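Beta chain (Acipenser persicus, PDB 6IYH) carries a haem group as the beta subunit of sturgeon haemoglobin and, as in other haemoglobins, probably binds oxygen reversibly at the haem iron for transport. Local coordinates at residues Trp2-Arg7 with His76-Val80; Val22-Ala26 with Val112-Thr116; Phe41-Ile47 with Asn56-His62. All blocks are in the same frame, centred on the assembly; numbering follows the deposited sequence.

Contact 1: Trp2-Arg7 with His76-Val80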
ATOM      1  N   TRP B   2     -11.814  -1.375  23.261  1.00 25.90           N
ATOM      2  CA  TRP B   2     -10.990  -0.283  23.731  1.00 23.70           C
ATOM      3  C   TRP B   2     -10.572  -0.451  25.125  1.00 25.28           C
ATOM      4  O   TRP B   2     -11.414  -0.783  25.925  1.00 27.59           O
ATOM      5  CB  TRP B   2     -11.809   0.984  23.646  1.00 24.15           C
ATOM      6  CG  TRP B   2     -12.160   1.331  22.201  1.00 22.55           C
ATOM      7  CD1 TRP B   2     -13.305   1.081  21.550  1.00 22.61           C
ATOM      8  CD2 TRP B   2     -11.290   1.998  21.288  1.00 20.45           C
ATOM      9  NE1 TRP B   2     -13.236   1.585  20.258  1.00 23.27           N
ATOM     10  CE2 TRP B   2     -11.989   2.122  20.071  1.00 21.92           C
ATOM     11  CE3 TRP B   2      -9.972   2.450  21.381  1.00 18.59           C
ATOM     12  CZ2 TRP B   2     -11.424   2.701  18.935  1.00 21.67           C
ATOM     13  CZ3 TRP B   2      -9.413   3.089  20.267  1.00 19.49           C
ATOM     14  CH2 TRP B   2     -10.163   3.200  19.060  1.00 18.58           C
ATOM     15  N   THR B   3      -9.331  -0.114  25.467  1.00 25.43           N
ATOM     16  CA  THR B   3      -8.987   0.037  26.867  1.00 30.19           C
ATOM     17  C   THR B   3      -9.483   1.395  27.450  1.00 32.22           C
ATOM     18  O   THR B   3      -9.676   2.396  26.737  1.00 25.57           O
ATOM     19  CB  THR B   3      -7.485  -0.117  27.141  1.00 30.29           C
ATOM     20  OG1 THR B   3      -6.770   1.063  26.744  1.00 28.86           O
ATOM     21  CG2 THR B   3      -6.937  -1.363  26.419  1.00 30.64           C
ATOM     22  N   ASP B   4      -9.686   1.430  28.764  1.00 30.70           N
ATOM     23  CA  ASP B   4     -10.103   2.687  29.387  1.00 33.61           C
ATOM     24  C   ASP B   4      -9.086   3.779  29.144  1.00 30.26           C
ATOM     25  O   ASP B   4      -9.455   4.923  28.898  1.00 30.99           O
ATOM     26  CB  ASP B   4     -10.263   2.536  30.898  1.00 36.02           C
ATOM     27  CG  ASP B   4     -11.466   1.760  31.277  1.00 35.13           C
ATOM     28  OD1 ASP B   4     -12.386   1.543  30.471  1.00 38.03           O
ATOM     29  OD2 ASP B   4     -11.484   1.375  32.461  1.00 46.60           O
ATOM     30  N   SER B   5      -7.824   3.436  29.241  1.00 26.79           N
ATOM     31  CA  SER B   5      -6.787   4.386  28.955  1.00 27.67           C
ATOM     32  C   SER B   5      -6.900   4.965  27.512  1.00 26.31           C
ATOM     33  O   SER B   5      -6.646   6.180  27.291  1.00 24.38           O
ATOM     34  CB  SER B   5      -5.455   3.763  29.125  1.00 27.68           C
ATOM     35  OG  SER B   5      -4.517   4.737  28.867  1.00 36.98           O
ATOM     36  N   GLU B   6      -7.200   4.093  26.560  1.00 25.62           N
ATOM     37  CA  GLU B   6      -7.354   4.525  25.137  1.00 23.56           C
ATOM     38  C   GLU B   6      -8.531   5.445  25.010  1.00 23.89           C
ATOM     39  O   GLU B   6      -8.421   6.530  24.378  1.00 24.13           O
ATOM     40  CB  GLU B   6      -7.530   3.347  24.193  1.00 22.15           C
ATOM     41  CG  GLU B   6      -6.248   2.585  23.931  1.00 21.93           C
ATOM     42  CD  GLU B   6      -6.495   1.221  23.286  1.00 18.61           C
ATOM     43  OE1 GLU B   6      -7.608   0.713  23.234  1.00 19.54           O
ATOM     44  OE2 GLU B   6      -5.535   0.656  22.839  1.00 21.35           O
ATOM     45  N   ARG B   7      -9.658   5.061  25.605  1.00 23.13           N
ATOM     46  CA  ARG B   7     -10.863   5.859  25.565  1.00 25.47           C
ATOM     47  C   ARG B   7     -10.650   7.257  26.091  1.00 27.92           C
ATOM     48  O   ARG B   7     -11.120   8.230  25.507  1.00 25.38           O
ATOM     49  CB  ARG B   7     -11.961   5.255  26.415  1.00 29.64           C
ATOM     50  CG  ARG B   7     -12.776   4.230  25.723  1.00 33.66           C
ATOM     51  CD  ARG B   7     -13.888   3.752  26.628  1.00 32.94           C
ATOM     52  NE  ARG B   7     -14.333   2.452  26.154  1.00 34.15           N
ATOM     53  CZ  ARG B   7     -15.195   2.250  25.175  1.00 30.36           C
ATOM     54  NH1 ARG B   7     -15.774   3.267  24.556  1.00 34.70           N
ATOM     55  NH2 ARG B   7     -15.535   1.004  24.851  1.00 29.96           N
ATOM     56  N   HIS B  76     -19.515   6.834  18.161  1.00 21.77           N
ATOM     57  CA  HIS B  76     -19.790   5.439  17.856  1.00 24.02           C
ATOM     58  C   HIS B  76     -18.574   4.537  17.881  1.00 21.37           C
ATOM     59  O   HIS B  76     -18.499   3.551  17.135  1.00 22.73           O
ATOM     60  CB  HIS B  76     -20.486   5.357  16.501  1.00 25.67           C
ATOM     61  CG  HIS B  76     -21.846   5.978  16.470  1.00 31.30           C
ATOM     62  ND1 HIS B  76     -22.054   7.313  16.174  1.00 35.11           N
ATOM     63  CD2 HIS B  76     -23.071   5.444  16.681  1.00 34.50           C
ATOM     64  CE1 HIS B  76     -23.354   7.568  16.191  1.00 36.14           C
ATOM     65  NE2 HIS B  76     -23.993   6.446  16.488  1.00 34.92           N
ATOM     66  N   MET B  77     -17.638   4.804  18.752  1.00 21.32           N
ATOM     67  CA  MET B  77     -16.324   4.148  18.613  1.00 22.43           C
ATOM     68  C   MET B  77     -16.384   2.644  18.872  1.00 24.58           C
ATOM     69  O   MET B  77     -15.442   1.920  18.511  1.00 22.93           O
ATOM     70  CB  MET B  77     -15.247   4.761  19.482  1.00 24.27           C
ATOM     71  CG  MET B  77     -15.412   4.691  21.009  1.00 25.29           C
ATOM     72  SD  MET B  77     -14.329   5.889  21.892  1.00 27.09           S
ATOM     73  CE  MET B  77     -12.833   4.961  21.815  1.00 25.01           C
ATOM     74  N   ASP B  78     -17.452   2.198  19.538  1.00 25.48           N
ATOM     75  CA  ASP B  78     -17.653   0.756  19.721  1.00 26.92           C
ATOM     76  C   ASP B  78     -18.155   0.097  18.454  1.00 27.70           C
ATOM     77  O   ASP B  78     -18.018  -1.077  18.346  1.00 33.27           O
ATOM     78  CB  ASP B  78     -18.588   0.428  20.876  1.00 28.22           C
ATOM     79  CG  ASP B  78     -18.061   0.868  22.199  1.00 33.28           C
ATOM     80  OD1 ASP B  78     -16.857   0.774  22.490  1.00 32.96           O
ATOM     81  OD2 ASP B  78     -18.899   1.313  23.008  1.00 50.27           O
ATOM     82  N   ASP B  79     -18.725   0.805  17.497  1.00 27.32           N
ATOM     83  CA  ASP B  79     -18.965   0.189  16.196  1.00 30.63           C
ATOM     84  C   ASP B  79     -19.003   1.212  15.072  1.00 24.97           C
ATOM     85  O   ASP B  79     -20.063   1.575  14.573  1.00 19.99           O
ATOM     86  CB  ASP B  79     -20.258  -0.652  16.233  1.00 35.01           C
ATOM     87  CG  ASP B  79     -20.406  -1.578  15.009  1.00 38.43           C
ATOM     88  OD1 ASP B  79     -19.576  -1.550  14.065  1.00 36.98           O
ATOM     89  OD2 ASP B  79     -21.398  -2.339  14.999  1.00 39.41           O
ATOM     90  N   VAL B  80     -17.811   1.648  14.663  1.00 23.62           N
ATOM     91  CA  VAL B  80     -17.727   2.681  13.611  1.00 21.21           C
ATOM     92  C   VAL B  80     -18.175   2.104  12.263  1.00 21.94           C
ATOM     93  O   VAL B  80     -18.838   2.801  11.502  1.00 20.05           O
ATOM     94  CB  VAL B  80     -16.299   3.210  13.501  1.00 22.17           C
ATOM     95  CG1 VAL B  80     -16.153   4.278  12.413  1.00 19.75           C
ATOM     96  CG2 VAL B  80     -15.800   3.745  14.816  1.00 20.84           C
TER
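Two polar links tie the N-terminal end of the chain to the turn at His76-Val80. Arg7 NH2 donates to Asp78 OD1 at 2.7 Å, a salt bridge in which the carboxylate oxygen meets the guanidinium at its edge, near its plane. Beside it, the indole nitrogen Trp2 NE1 gives a well-aligned hydrogen bond to the backbone carbonyl Met77 O at 2.8 Å. That carbonyl is presented by a type I turn from His76 to Asp79, closed by Asp79 N to His76 O at 2.8 Å. To one side of these links packs Met77: its CE sits over one face of the Trp2 indole, 3.5 Å from the centroid of the five-membered ring, a CH-pi contact, with SD farther back in a Met-aromatic arrangement. Right after Trp2 a capping box, Glu6 N to Thr3 OG1 at 3.1 Å and Thr3 N to Glu6 OE1 at 2.9 Å, opens helix 4-14. In globin terms, the start of the A helix meets the EF corner. Lys131 of helix 123-142 makes a cation-pi contact with Trp2 and a salt bridge with Glu6, while Ile10 of helix 4-14 touches both Trp2 and Met77.

Contact 2: Val22-Ala26 with Val112-Thr116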
ATOM      1  N   VAL B  22      -8.231  22.220  12.894  1.00 10.70           N
ATOM      2  CA  VAL B  22      -7.612  20.918  12.660  1.00  9.92           C
ATOM      3  C   VAL B  22      -8.133  20.316  11.359  1.00 10.48           C
ATOM      4  O   VAL B  22      -7.381  19.779  10.583  1.00  9.05           O
ATOM      5  CB  VAL B  22      -7.870  19.960  13.844  1.00 10.67           C
ATOM      6  CG1 VAL B  22      -7.570  18.486  13.558  1.00 11.44           C
ATOM      7  CG2 VAL B  22      -7.077  20.507  15.028  1.00 11.37           C
ATOM      8  N   GLY B  23      -9.405  20.453  11.085  1.00  9.28           N
ATOM      9  CA  GLY B  23      -9.998  19.851   9.880  1.00 10.87           C
ATOM     10  C   GLY B  23      -9.490  20.574   8.631  1.00 10.52           C
ATOM     11  O   GLY B  23      -9.080  19.893   7.677  1.00 10.19           O
ATOM     12  N   ALA B  24      -9.458  21.901   8.629  1.00 10.27           N
ATOM     13  CA  ALA B  24      -8.891  22.639   7.511  1.00 10.44           C
ATOM     14  C   ALA B  24      -7.418  22.237   7.298  1.00 11.22           C
ATOM     15  O   ALA B  24      -6.952  21.995   6.141  1.00 10.63           O
ATOM     16  CB  ALA B  24      -8.990  24.147   7.707  1.00 10.91           C
ATOM     17  N   GLN B  25      -6.640  22.235   8.376  1.00 10.74           N
ATOM     18  CA  GLN B  25      -5.175  21.900   8.279  1.00 10.78           C
ATOM     19  C   GLN B  25      -4.954  20.511   7.710  1.00  9.79           C
ATOM     20  O   GLN B  25      -4.049  20.341   6.855  1.00  9.81           O
ATOM     21  CB  GLN B  25      -4.442  22.037   9.563  1.00 13.20           C
ATOM     22  CG  GLN B  25      -4.382  23.461  10.007  1.00 17.09           C
ATOM     23  CD  GLN B  25      -3.727  23.647  11.355  1.00 26.19           C
ATOM     24  OE1 GLN B  25      -2.792  22.898  11.731  1.00 33.51           O
ATOM     25  NE2 GLN B  25      -4.082  24.763  12.020  1.00 31.18           N
ATOM     26  N   ALA B  26      -5.746  19.525   8.167  1.00  8.95           N
ATOM     27  CA  ALA B  26      -5.622  18.200   7.705  1.00  9.48           C
ATOM     28  C   ALA B  26      -5.980  18.060   6.211  1.00  9.30           C
ATOM     29  O   ALA B  26      -5.198  17.396   5.429  1.00  8.85           O
ATOM     30  CB  ALA B  26      -6.506  17.218   8.541  1.00  9.56           C
ATOM     31  N   VAL B 112      -1.279  16.676  11.982  1.00  7.55           N
ATOM     32  CA  VAL B 112      -1.895  17.886  12.465  1.00  8.61           C
ATOM     33  C   VAL B 112      -2.104  17.834  14.028  1.00  8.48           C
ATOM     34  O   VAL B 112      -1.934  18.881  14.683  1.00  9.07           O
ATOM     35  CB  VAL B 112      -3.187  18.181  11.716  1.00  8.75           C
ATOM     36  CG1 VAL B 112      -3.959  19.331  12.382  1.00  8.82           C
ATOM     37  CG2 VAL B 112      -2.884  18.581  10.322  1.00  8.65           C
ATOM     38  N   LEU B 113      -2.539  16.698  14.557  1.00  7.84           N
ATOM     39  CA  LEU B 113      -2.750  16.611  16.003  1.00  8.42           C
ATOM     40  C   LEU B 113      -1.389  16.798  16.681  1.00  9.66           C
ATOM     41  O   LEU B 113      -1.303  17.505  17.650  1.00 10.52           O
ATOM     42  CB  LEU B 113      -3.327  15.282  16.439  1.00  8.87           C
ATOM     43  CG  LEU B 113      -4.745  15.040  15.942  1.00  9.40           C
ATOM     44  CD1 LEU B 113      -5.201  13.668  16.311  1.00 10.31           C
ATOM     45  CD2 LEU B 113      -5.728  16.085  16.434  1.00 10.20           C
ATOM     46  N   ALA B 114      -0.338  16.143  16.181  1.00  9.22           N
ATOM     47  CA  ALA B 114       1.064  16.391  16.719  1.00  9.64           C
ATOM     48  C   ALA B 114       1.443  17.858  16.713  1.00 10.80           C
ATOM     49  O   ALA B 114       1.941  18.430  17.721  1.00 11.80           O
ATOM     50  CB  ALA B 114       2.064  15.570  15.929  1.00 10.37           C
ATOM     51  N   ALA B 115       1.238  18.526  15.577  1.00 10.84           N
ATOM     52  CA  ALA B 115       1.572  19.963  15.435  1.00 10.94           C
ATOM     53  C   ALA B 115       0.749  20.824  16.423  1.00 10.91           C
ATOM     54  O   ALA B 115       1.304  21.802  17.003  1.00 13.19           O
ATOM     55  CB  ALA B 115       1.381  20.417  13.992  1.00 11.13           C
ATOM     56  N   THR B 116      -0.497  20.436  16.627  1.00 10.55           N
ATOM     57  CA  THR B 116      -1.430  21.193  17.408  1.00 10.86           C
ATOM     58  C   THR B 116      -1.172  21.006  18.916  1.00 11.97           C
ATOM     59  O   THR B 116      -1.318  21.978  19.692  1.00 13.93           O
ATOM     60  CB  THR B 116      -2.885  20.765  17.068  1.00 12.55           C
ATOM     61  OG1 THR B 116      -3.171  21.095  15.671  1.00 12.90           O
ATOM     62  CG2 THR B 116      -3.929  21.480  17.936  1.00 13.94           C
TER
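Val112 is the residue to look at first: its CA-to-CB bond points at helix 19-33, and with chi1 t its methyls fan out over the B helix. Val112 CG1 meets Val22 CG1 at 3.9 Å and Gln25 OE1 at 3.8 Å, Val112 CG2 lies 3.7 Å from Ala26 N and 4.3 Å from Ala26 CB, and both lie against Gln25. Val22, also t, puts CG1 against Val112 and, at 4.2 Å, against Leu113 CD2; its CG2 faces Thr116 OG1 at 4.0 Å. Leu113 starts out pointing away, and its m,t rotamer brings CD2 back to the interface. This is the B-G helix crossing of the globin fold, where the axes of segments 22-26 and 112-116 come within 10.3 Å at 126°, and the small Ala26 lets its CA come within 6.1 Å of Val112 CA. Leu109 and Phe105 of helix 100-117 extend the packing onto Val22 and Ala26, and Ala114 and Ala115 pack on the alpha chain. At the exposed edge, Thr116 adopts m, so that OG1 donates to Val112 O at 2.7 Å, one turn back. Gln25 extends m,t past Val112, and its OE1 stands 4.3 Å from Thr116 OG1.

Contact 3: Phe41-Ile47 with Asn56-His62. With HEM (protoporphyrin IX containing Fe), chain D.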
ATOM      1  N   PHE B  41     -12.172  16.506  -5.745  1.00 18.00           N
ATOM      2  CA  PHE B  41     -12.791  17.709  -5.161  1.00 19.94           C
ATOM      3  C   PHE B  41     -12.839  18.869  -6.189  1.00 23.97           C
ATOM      4  O   PHE B  41     -12.524  20.017  -5.872  1.00 26.00           O
ATOM      5  CB  PHE B  41     -11.929  18.194  -4.003  1.00 19.20           C
ATOM      6  CG  PHE B  41     -11.885  17.286  -2.851  1.00 18.56           C
ATOM      7  CD1 PHE B  41     -12.942  17.222  -1.931  1.00 17.28           C
ATOM      8  CD2 PHE B  41     -10.763  16.544  -2.597  1.00 15.28           C
ATOM      9  CE1 PHE B  41     -12.897  16.350  -0.838  1.00 16.10           C
ATOM     10  CE2 PHE B  41     -10.733  15.667  -1.543  1.00 15.29           C
ATOM     11  CZ  PHE B  41     -11.777  15.619  -0.635  1.00 16.73           C
ATOM     12  N   GLY B  42     -13.182  18.571  -7.412  1.00 30.11           N
ATOM     13  CA  GLY B  42     -13.513  19.632  -8.417  1.00 38.00           C
ATOM     14  C   GLY B  42     -14.467  20.784  -8.064  1.00 38.48           C
ATOM     15  O   GLY B  42     -14.252  21.902  -8.507  1.00 46.54           O
ATOM     16  N   ALA B  43     -15.498  20.505  -7.280  1.00 33.48           N
ATOM     17  CA  ALA B  43     -16.436  21.489  -6.744  1.00 31.45           C
ATOM     18  C   ALA B  43     -15.837  22.691  -5.961  1.00 31.33           C
ATOM     19  O   ALA B  43     -16.544  23.650  -5.632  1.00 37.32           O
ATOM     20  CB  ALA B  43     -17.421  20.745  -5.849  1.00 31.56           C
ATOM     21  N   PHE B  44     -14.577  22.605  -5.555  1.00 23.10           N
ATOM     22  CA  PHE B  44     -13.955  23.603  -4.720  1.00 23.80           C
ATOM     23  C   PHE B  44     -13.310  24.722  -5.494  1.00 24.37           C
ATOM     24  O   PHE B  44     -12.871  25.694  -4.909  1.00 21.93           O
ATOM     25  CB  PHE B  44     -12.904  22.966  -3.791  1.00 24.71           C
ATOM     26  CG  PHE B  44     -13.453  22.064  -2.734  1.00 24.93           C
ATOM     27  CD1 PHE B  44     -14.809  21.857  -2.543  1.00 28.64           C
ATOM     28  CD2 PHE B  44     -12.571  21.401  -1.929  1.00 24.96           C
ATOM     29  CE1 PHE B  44     -15.274  20.987  -1.571  1.00 27.75           C
ATOM     30  CE2 PHE B  44     -13.048  20.508  -0.961  1.00 27.80           C
ATOM     31  CZ  PHE B  44     -14.402  20.330  -0.779  1.00 24.62           C
ATOM     32  N   GLY B  45     -13.213  24.591  -6.821  1.00 23.53           N
ATOM     33  CA  GLY B  45     -12.547  25.555  -7.633  1.00 22.02           C
ATOM     34  C   GLY B  45     -11.077  25.277  -7.724  1.00 22.76           C
ATOM     35  O   GLY B  45     -10.632  24.107  -7.816  1.00 22.55           O
ATOM     36  N   ASN B  46     -10.299  26.345  -7.699  1.00 21.58           N
ATOM     37  CA  ASN B  46      -8.901  26.246  -7.861  1.00 22.81           C
ATOM     38  C   ASN B  46      -8.236  25.746  -6.570  1.00 20.60           C
ATOM     39  O   ASN B  46      -8.209  26.414  -5.541  1.00 22.33           O
ATOM     40  CB  ASN B  46      -8.274  27.560  -8.320  1.00 26.83           C
ATOM     41  CG  ASN B  46      -6.755  27.448  -8.491  1.00 29.66           C
ATOM     42  OD1 ASN B  46      -6.190  26.338  -8.754  1.00 29.50           O
ATOM     43  ND2 ASN B  46      -6.064  28.586  -8.301  1.00 34.66           N
ATOM     44  N   ILE B  47      -7.764  24.501  -6.655  1.00 18.37           N
ATOM     45  CA  ILE B  47      -7.050  23.861  -5.556  1.00 17.96           C
ATOM     46  C   ILE B  47      -5.763  23.271  -6.089  1.00 20.70           C
ATOM     47  O   ILE B  47      -5.333  22.197  -5.611  1.00 21.00           O
ATOM     48  CB  ILE B  47      -7.909  22.824  -4.834  1.00 16.14           C
ATOM     49  CG1 ILE B  47      -8.491  21.832  -5.821  1.00 17.41           C
ATOM     50  CG2 ILE B  47      -9.068  23.521  -4.092  1.00 17.00           C
ATOM     51  CD1 ILE B  47      -9.275  20.674  -5.233  1.00 15.18           C
ATOM     52  N   ASN B  56      -8.460  28.611   0.497  1.00 14.79           N
ATOM     53  CA  ASN B  56      -9.752  28.326  -0.069  1.00 12.87           C
ATOM     54  C   ASN B  56     -10.826  28.044   1.009  1.00 13.11           C
ATOM     55  O   ASN B  56     -10.834  27.014   1.675  1.00 11.19           O
ATOM     56  CB  ASN B  56      -9.586  27.130  -1.037  1.00 14.65           C
ATOM     57  CG  ASN B  56     -10.816  26.837  -1.827  1.00 13.38           C
ATOM     58  OD1 ASN B  56     -11.893  26.781  -1.313  1.00 16.85           O
ATOM     59  ND2 ASN B  56     -10.645  26.564  -3.097  1.00 15.04           N
ATOM     60  N   ALA B  57     -11.849  28.910   1.053  1.00 13.43           N
ATOM     61  CA  ALA B  57     -12.971  28.766   2.008  1.00 13.78           C
ATOM     62  C   ALA B  57     -13.707  27.450   1.941  1.00 13.09           C
ATOM     63  O   ALA B  57     -14.119  26.941   2.966  1.00 13.61           O
ATOM     64  CB  ALA B  57     -13.953  29.963   1.843  1.00 14.07           C
ATOM     65  N   GLN B  58     -13.858  26.865   0.756  1.00 12.00           N
ATOM     66  CA  GLN B  58     -14.496  25.583   0.610  1.00 13.78           C
ATOM     67  C   GLN B  58     -13.668  24.457   1.129  1.00 13.39           C
ATOM     68  O   GLN B  58     -14.244  23.535   1.681  1.00 12.83           O
ATOM     69  CB  GLN B  58     -14.918  25.290  -0.820  1.00 18.30           C
ATOM     70  CG  GLN B  58     -16.010  26.270  -1.177  1.00 24.14           C
ATOM     71  CD  GLN B  58     -16.383  26.182  -2.618  1.00 32.50           C
ATOM     72  OE1 GLN B  58     -17.231  25.369  -2.966  1.00 43.10           O
ATOM     73  NE2 GLN B  58     -15.810  27.090  -3.475  1.00 39.36           N
ATOM     74  N   VAL B  59     -12.364  24.582   0.961  1.00 12.56           N
ATOM     75  CA  VAL B  59     -11.489  23.565   1.607  1.00 12.39           C
ATOM     76  C   VAL B  59     -11.664  23.605   3.125  1.00 12.61           C
ATOM     77  O   VAL B  59     -11.787  22.578   3.794  1.00 12.33           O
ATOM     78  CB  VAL B  59     -10.042  23.810   1.202  1.00 12.95           C
ATOM     79  CG1 VAL B  59      -9.119  22.837   1.944  1.00 12.94           C
ATOM     80  CG2 VAL B  59      -9.894  23.530  -0.281  1.00 12.63           C
ATOM     81  N   HIS B  60     -11.594  24.804   3.682  1.00 14.84           N
ATOM     82  CA  HIS B  60     -11.793  24.955   5.103  1.00 16.16           C
ATOM     83  C   HIS B  60     -13.118  24.374   5.547  1.00 13.91           C
ATOM     84  O   HIS B  60     -13.178  23.620   6.562  1.00 13.03           O
ATOM     85  CB  HIS B  60     -11.716  26.378   5.542  1.00 17.25           C
ATOM     86  CG  HIS B  60     -10.469  27.082   5.102  1.00 19.63           C
ATOM     87  ND1 HIS B  60     -10.441  28.447   4.905  1.00 26.85           N
ATOM     88  CD2 HIS B  60      -9.266  26.625   4.689  1.00 21.69           C
ATOM     89  CE1 HIS B  60      -9.237  28.801   4.488  1.00 24.35           C
ATOM     90  NE2 HIS B  60      -8.488  27.713   4.413  1.00 22.99           N
ATOM     91  N   ALA B  61     -14.229  24.713   4.865  1.00 13.94           N
ATOM     92  CA  ALA B  61     -15.500  24.173   5.257  1.00 12.32           C
ATOM     93  C   ALA B  61     -15.573  22.647   5.192  1.00 12.75           C
ATOM     94  O   ALA B  61     -16.158  21.933   6.064  1.00 13.62           O
ATOM     95  CB  ALA B  61     -16.624  24.812   4.404  1.00 13.21           C
ATOM     96  N   HIS B  62     -14.999  22.099   4.142  1.00 11.81           N
ATOM     97  CA  HIS B  62     -15.014  20.662   3.989  1.00 12.72           C
ATOM     98  C   HIS B  62     -14.172  19.936   5.042  1.00 11.30           C
ATOM     99  O   HIS B  62     -14.558  18.897   5.578  1.00 11.86           O
ATOM    100  CB  HIS B  62     -14.599  20.168   2.584  1.00 12.86           C
ATOM    101  CG  HIS B  62     -14.896  18.732   2.420  1.00 14.54           C
ATOM    102  ND1 HIS B  62     -16.198  18.260   2.466  1.00 16.31           N
ATOM    103  CD2 HIS B  62     -14.083  17.631   2.360  1.00 13.74           C
ATOM    104  CE1 HIS B  62     -16.174  16.945   2.443  1.00 15.76           C
ATOM    105  NE2 HIS B  62     -14.911  16.535   2.342  1.00 15.39           N
TER
HETATM  106  CHA HEM D 201     -17.572  14.035   1.357  1.00 14.89           C
HETATM  107  CHB HEM D 201     -16.068  12.196   5.529  1.00 14.80           C
HETATM  108  CHC HEM D 201     -11.890  10.962   3.381  1.00 13.42           C
HETATM  109  CHD HEM D 201     -13.507  12.682  -0.824  1.00 14.55           C
HETATM  110  C1A HEM D 201     -17.494  13.594   2.658  1.00 14.35           C
HETATM  111  C2A HEM D 201     -18.498  13.893   3.630  1.00 16.02           C
HETATM  112  C3A HEM D 201     -18.079  13.409   4.786  1.00 16.50           C
HETATM  113  C4A HEM D 201     -16.799  12.829   4.579  1.00 15.65           C
HETATM  114  CMA HEM D 201     -18.820  13.476   6.123  1.00 18.58           C
HETATM  115  CAA HEM D 201     -19.823  14.602   3.415  1.00 19.40           C
HETATM  116  CBA HEM D 201     -20.909  13.557   3.172  1.00 20.98           C
HETATM  117  CGA HEM D 201     -22.302  14.136   2.971  1.00 30.59           C
HETATM  118  O1A HEM D 201     -22.589  14.833   1.975  1.00 32.49           O
HETATM  119  O2A HEM D 201     -23.203  13.905   3.797  1.00 27.91           O
HETATM  120  C1B HEM D 201     -14.766  11.696   5.316  1.00 14.52           C
HETATM  121  C2B HEM D 201     -13.965  11.058   6.325  1.00 14.48           C
HETATM  122  C3B HEM D 201     -12.770  10.791   5.724  1.00 14.39           C
HETATM  123  C4B HEM D 201     -12.907  11.139   4.316  1.00 14.04           C
HETATM  124  CMB HEM D 201     -14.251  10.840   7.820  1.00 14.31           C
HETATM  125  CAB HEM D 201     -11.525  10.173   6.229  1.00 17.37           C
HETATM  126  CBB HEM D 201     -11.237  10.050   7.538  1.00 23.46           C
HETATM  127  C1C HEM D 201     -11.890  11.361   2.066  1.00 13.24           C
HETATM  128  C2C HEM D 201     -10.839  11.210   1.084  1.00 12.21           C
HETATM  129  C3C HEM D 201     -11.321  11.695  -0.123  1.00 12.93           C
HETATM  130  C4C HEM D 201     -12.718  12.078   0.100  1.00 14.33           C
HETATM  131  CMC HEM D 201      -9.472  10.786   1.488  1.00 13.26           C
HETATM  132  CAC HEM D 201     -10.651  11.881  -1.434  1.00 16.16           C
HETATM  133  CBC HEM D 201      -9.325  11.714  -1.551  1.00 18.60           C
HETATM  134  C1D HEM D 201     -14.751  13.258  -0.508  1.00 14.43           C
HETATM  135  C2D HEM D 201     -15.505  13.999  -1.504  1.00 15.70           C
HETATM  136  C3D HEM D 201     -16.670  14.347  -0.940  1.00 16.85           C
HETATM  137  C4D HEM D 201     -16.544  13.838   0.428  1.00 14.86           C
HETATM  138  CMD HEM D 201     -15.102  14.222  -2.964  1.00 15.99           C
HETATM  139  CAD HEM D 201     -17.805  15.167  -1.536  1.00 21.24           C
HETATM  140  CBD HEM D 201     -17.298  16.637  -1.452  1.00 26.93           C
HETATM  141  CGD HEM D 201     -18.238  17.721  -1.956  1.00 32.00           C
HETATM  142  O1D HEM D 201     -19.063  18.265  -1.200  1.00 40.77           O
HETATM  143  O2D HEM D 201     -18.117  18.125  -3.109  1.00 32.12           O
HETATM  144  NA  HEM D 201     -16.484  12.961   3.250  1.00 13.48           N
HETATM  145  NB  HEM D 201     -14.137  11.649   4.119  1.00 14.04           N
HETATM  146  NC  HEM D 201     -13.008  11.845   1.401  1.00 12.87           N
HETATM  147  ND  HEM D 201     -15.379  13.121   0.686  1.00 13.20           N
HETATM  148 FE   HEM D 201     -14.798  12.381   2.332  1.00 14.44          FE
HETATM  149  O   HOH W   1     -13.804  14.162   2.747  1.00 14.05           O
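This is the distal side of a globin haem pocket, where the CD corner meets the start of the E helix. Asn56 is the N-cap of helix 57-75, and both ends of its amide are used. OD1 accepts from Val59 N at 3.2 Å and, weakly, from Gln58 N at 2.9 Å, while ND2 reaches across to Phe44 O at 3.0 Å in a nearly straight hydrogen bond. A second, weak bond runs from Asn56 ND2 to Asn46 O at 3.5 Å. One side chain thus caps two amides of the first turn and fastens the corner to it. Asn46 turns its own OD1 to Ser48. Between these backbone links the chain turns at Gly45, whose positive phi would press a CB against the preceding carbonyl. Beneath these polar links, Phe44 packs CD2 on Val59 CG2 at 3.8 Å and CZ on His62 CB at 3.4 Å; Ile47 CG2 adds a contact to Val59 CG2 at 3.9 Å. Phe41, Phe44 and His62 form an aromatic cluster beside the haem, with Phe41 CZ 3.4 Å from HEM CHD. His62, at the distal position, has its NE2 satisfied by a water: His62 NE2 lies 2.6 Å from the water oxygen, which in turn binds HEM FE at 2.1 Å.

Along the chain, contacts 1 and 2 interlock: 22-26 falls between the segments of contact 1, and 112-116 comes after both. Contact 3 is nested inside the loops closed by each. Contacts 2 and 3 are neighbours, their centres about 17 Å apart, and they touch where Ala24 CB packs on His60 CA at 3.9 Å, so helix 19-33 bears on both helix 100-117 and the haem-side helix 57-75. Contact 1 touches neither of the others and lies across the chain's centre from contact 3, about 32 Å between centres. Within this all-helical globin fold, helix 57-75 is what runs from the haem pocket at contact 3 to the EF turn of contact 1.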